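Local coordinates for protein GlcNAc Inducible Gene 2, GIG2 (Candida albicans, PDB 6AKZ) that binds a ferric ion and is probably an oxygenase of the DUF1479 (Gig2-like) family in the cupin clan, at residues 385-393 with 430-438. Residues are numbered along the deposited sequence; the frame is centred on the assembly and turned at random.
Sequences LLDTRDAFL and RSMGLEEFE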
loop_
_atom_site.group_PDB
_atom_site.type_symbol
_atom_site.label_atom_id
_atom_site.label_comp_id
_atom_site.label_asym_id
_atom_site.label_seq_id
_atom_site.Cartn_x
_atom_site.Cartn_y
_atom_site.Cartn_z
ATOM N N LEU A 385 3.759 14.566 5.939
ATOM C CA LEU A 385 3.449 15.089 7.250
ATOM C C LEU A 385 3.090 16.629 7.014
ATOM O O LEU A 385 2.144 17.125 7.568
ATOM C CB LEU A 385 4.678 14.994 8.113
ATOM C CG LEU A 385 4.593 15.554 9.521
ATOM C CD1 LEU A 385 3.579 14.868 10.347
ATOM C CD2 LEU A 385 6.002 15.467 10.112
ATOM N N LEU A 386 3.885 17.292 6.197
ATOM C CA LEU A 386 3.721 18.747 5.949
ATOM C C LEU A 386 2.470 19.013 5.154
ATOM O O LEU A 386 1.811 20.027 5.394
ATOM C CB LEU A 386 4.946 19.334 5.217
ATOM C CG LEU A 386 6.262 19.299 6.021
ATOM C CD1 LEU A 386 7.402 19.948 5.263
ATOM C CD2 LEU A 386 6.130 19.966 7.372
ATOM N N ASP A 387 2.156 18.158 4.179
ATOM C CA ASP A 387 0.944 18.325 3.417
ATOM C C ASP A 387 -0.312 18.115 4.228
ATOM O O ASP A 387 -1.284 18.899 4.105
ATOM C CB ASP A 387 0.990 17.471 2.174
ATOM C CG ASP A 387 -0.122 17.800 1.231
ATOM O OD1 ASP A 387 -0.273 18.992 0.825
ATOM O OD2 ASP A 387 -0.893 16.898 0.947
ATOM N N THR A 388 -0.298 17.109 5.071
ATOM C CA THR A 388 -1.415 16.838 5.962
ATOM C C THR A 388 -1.690 18.003 6.907
ATOM O O THR A 388 -2.794 18.400 7.110
ATOM C CB THR A 388 -1.155 15.529 6.742
ATOM O OG1 THR A 388 -1.313 14.470 5.833
ATOM C CG2 THR A 388 -2.074 15.345 7.837
ATOM N N ARG A 389 -0.625 18.562 7.471
ATOM C CA ARG A 389 -0.759 19.694 8.383
ATOM C C ARG A 389 -1.323 20.917 7.656
ATOM O O ARG A 389 -2.207 21.603 8.167
ATOM C CB ARG A 389 0.590 20.036 9.017
ATOM C CG ARG A 389 0.634 21.398 9.691
ATOM C CD ARG A 389 2.065 21.849 9.932
ATOM N NE ARG A 389 2.124 23.119 10.650
ATOM C CZ ARG A 389 2.351 23.230 11.955
ATOM N NH1 ARG A 389 2.542 22.143 12.691
ATOM N NH2 ARG A 389 2.388 24.427 12.524
ATOM N N ASP A 390 -0.800 21.176 6.462
ATOM C CA ASP A 390 -1.228 22.300 5.641
ATOM C C ASP A 390 -2.646 22.137 5.119
ATOM O O ASP A 390 -3.431 23.086 5.139
ATOM C CB ASP A 390 -0.261 22.503 4.471
ATOM C CG ASP A 390 -0.551 23.768 3.689
ATOM O OD1 ASP A 390 -0.403 24.869 4.260
ATOM O OD2 ASP A 390 -0.928 23.662 2.503
ATOM N N ALA A 391 -2.981 20.940 4.648
ATOM C CA ALA A 391 -4.344 20.719 4.116
ATOM C C ALA A 391 -5.428 20.765 5.164
ATOM O O ALA A 391 -6.528 21.298 4.909
ATOM C CB ALA A 391 -4.402 19.410 3.367
ATOM N N PHE A 392 -5.161 20.180 6.316
ATOM C CA PHE A 392 -6.129 20.161 7.387
ATOM C C PHE A 392 -6.353 21.579 7.952
ATOM O O PHE A 392 -7.493 21.946 8.333
ATOM C CB PHE A 392 -5.640 19.290 8.496
ATOM C CG PHE A 392 -6.646 19.026 9.580
ATOM C CD1 PHE A 392 -7.570 18.020 9.428
ATOM C CD2 PHE A 392 -6.695 19.814 10.740
ATOM C CE1 PHE A 392 -8.490 17.734 10.409
ATOM C CE2 PHE A 392 -7.619 19.551 11.735
ATOM C CZ PHE A 392 -8.503 18.509 11.592
ATOM N N LEU A 393 -5.243 22.302 8.123
ATOM C CA LEU A 393 -5.310 23.654 8.716
ATOM C C LEU A 393 -6.077 24.577 7.729
ATOM O O LEU A 393 -6.818 25.458 8.165
ATOM C CB LEU A 393 -3.915 24.201 9.030
ATOM C CG LEU A 393 -3.256 23.710 10.318
ATOM C CD1 LEU A 393 -1.809 24.220 10.403
ATOM C CD2 LEU A 393 -4.085 24.074 11.553
ATOM N N ARG A 430 -0.058 14.737 16.690
ATOM C CA ARG A 430 1.289 14.455 16.138
ATOM C C ARG A 430 1.145 13.694 14.840
ATOM O O ARG A 430 1.829 14.006 13.914
ATOM C CB ARG A 430 2.105 13.636 17.115
ATOM C CG ARG A 430 2.661 14.505 18.242
ATOM C CD ARG A 430 3.255 13.610 19.305
ATOM N NE ARG A 430 3.797 14.440 20.390
ATOM C CZ ARG A 430 3.748 14.163 21.700
ATOM N NH1 ARG A 430 3.301 13.021 22.169
ATOM N NH2 ARG A 430 4.309 15.025 22.555
ATOM N N SER A 431 0.194 12.766 14.778
ATOM C CA SER A 431 -0.106 12.090 13.519
ATOM C C SER A 431 -0.518 12.957 12.288
ATOM O O SER A 431 -0.321 12.585 11.090
ATOM C CB SER A 431 -1.086 10.919 13.785
ATOM O OG SER A 431 -0.509 9.954 14.630
ATOM N N MET A 432 -1.055 14.156 12.579
ATOM C CA MET A 432 -1.577 15.093 11.666
ATOM C C MET A 432 -0.607 16.192 11.403
ATOM O O MET A 432 -0.928 17.089 10.688
ATOM C CB MET A 432 -2.855 15.759 12.293
ATOM C CG MET A 432 -4.054 14.863 12.452
ATOM S SD MET A 432 -4.697 14.310 10.840
ATOM C CE MET A 432 -5.145 15.784 9.977
ATOM N N GLY A 433 0.570 16.169 12.004
ATOM C CA GLY A 433 1.568 17.180 11.744
ATOM C C GLY A 433 1.304 18.461 12.535
ATOM O O GLY A 433 1.784 19.502 12.140
ATOM N N LEU A 434 0.529 18.392 13.618
ATOM C CA LEU A 434 0.047 19.600 14.310
ATOM C C LEU A 434 0.797 19.802 15.619
ATOM O O LEU A 434 0.523 20.779 16.314
ATOM C CB LEU A 434 -1.461 19.481 14.563
ATOM C CG LEU A 434 -2.344 19.413 13.295
ATOM C CD1 LEU A 434 -3.795 19.042 13.620
ATOM C CD2 LEU A 434 -2.304 20.706 12.504
ATOM N N GLU A 435 1.700 18.872 15.986
ATOM C CA GLU A 435 2.380 18.943 17.253
ATOM C C GLU A 435 3.722 18.261 17.072
ATOM O O GLU A 435 3.792 17.229 16.390
ATOM C CB GLU A 435 1.569 18.172 18.272
ATOM C CG GLU A 435 2.201 18.098 19.644
ATOM C CD GLU A 435 2.305 19.492 20.271
ATOM O OE1 GLU A 435 1.243 20.140 20.445
ATOM O OE2 GLU A 435 3.443 19.951 20.499
ATOM N N GLU A 436 4.770 18.802 17.710
ATOM C CA GLU A 436 6.085 18.218 17.584
ATOM C C GLU A 436 6.090 16.857 18.280
ATOM O O GLU A 436 5.328 16.577 19.238
ATOM C CB GLU A 436 7.171 19.115 18.238
ATOM C CG GLU A 436 7.286 20.492 17.607
ATOM C CD GLU A 436 6.399 21.582 18.271
ATOM O OE1 GLU A 436 5.204 21.360 18.715
ATOM O OE2 GLU A 436 6.920 22.711 18.351
ATOM N N PHE A 437 6.964 16.007 17.795
ATOM C CA PHE A 437 7.194 14.654 18.367
ATOM C C PHE A 437 8.025 14.706 19.614
ATOM O O PHE A 437 8.924 15.504 19.730
ATOM C CB PHE A 437 7.847 13.752 17.317
ATOM C CG PHE A 437 6.974 13.524 16.129
ATOM C CD1 PHE A 437 5.939 12.597 16.219
ATOM C CD2 PHE A 437 7.147 14.247 14.987
ATOM C CE1 PHE A 437 5.066 12.444 15.165
ATOM C CE2 PHE A 437 6.299 14.043 13.896
ATOM C CZ PHE A 437 5.258 13.109 14.005
ATOM N N GLU A 438 7.620 13.946 20.618
ATOM C CA GLU A 438 8.381 13.769 21.816
ATOM C C GLU A 438 9.560 12.834 21.510
ATOM O O GLU A 438 9.417 11.895 20.744
ATOM C CB GLU A 438 7.453 13.161 22.889
ATOM C CG GLU A 438 7.943 13.312 24.318
ATOM C CD GLU A 438 7.302 12.280 25.276
ATOM O OE1 GLU A 438 6.108 11.980 25.105
ATOM O OE2 GLU A 438 8.015 11.740 26.173
#
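Arg389 reaches from the side of its helix to the backbone of Gly433. Its NH1 donates to Gly433 O at 2.8 Å, with an N-H...O angle of 150°. NH1 lies in the carbonyl plane, and the oxygen sits at the guanidinium edge, 16° out of the guanidinium plane. CG stands anti to the backbone N (chi1 165°), and the chain then runs extended to NE. This carries CB, CG and CD past the same oxygen before NH1 closes on it. The backbones come nearest at this point, Arg389 CA lying 4.8 Å from Gly433 CA. Leu385 CD1 presses on Gly433 CA at 3.4 Å, tighter than usual for two carbons. Its other branch, CD2, meets the edge of the Phe437 ring.

One turn on from Thr388 and Arg389, Phe392 receives the methyl of Met432, whose chain bends at chi2 and chi3. Met432 CE lies 3.3 Å from Phe392 CD1, and the sulfur makes an oblique Met-aromatic contact. Thr388 CG2 packs against Met432 O and CE, while Thr388 OG1 turns elsewhere and bonds to Val173 O. Leu434 divides its branches: Leu434 CD2 lies 3.8 Å from Leu393 CG, the two side chains sliding past each other in opposite directions, and Leu434 CD1 touches Phe392 CD2.

Farther out, Arg430 NE bonds to Glu436 O at 2.9 Å and ties the helix end to the extended chain that follows. Ala454 of helix 445-460 packs on both Leu385 and Phe437. Gly433, with positive phi and two bonds back into the last turn, ends helix 426-431 in a Schellman motif. This helix-ending turn packs on one side of helix 382-394, away from the iron site.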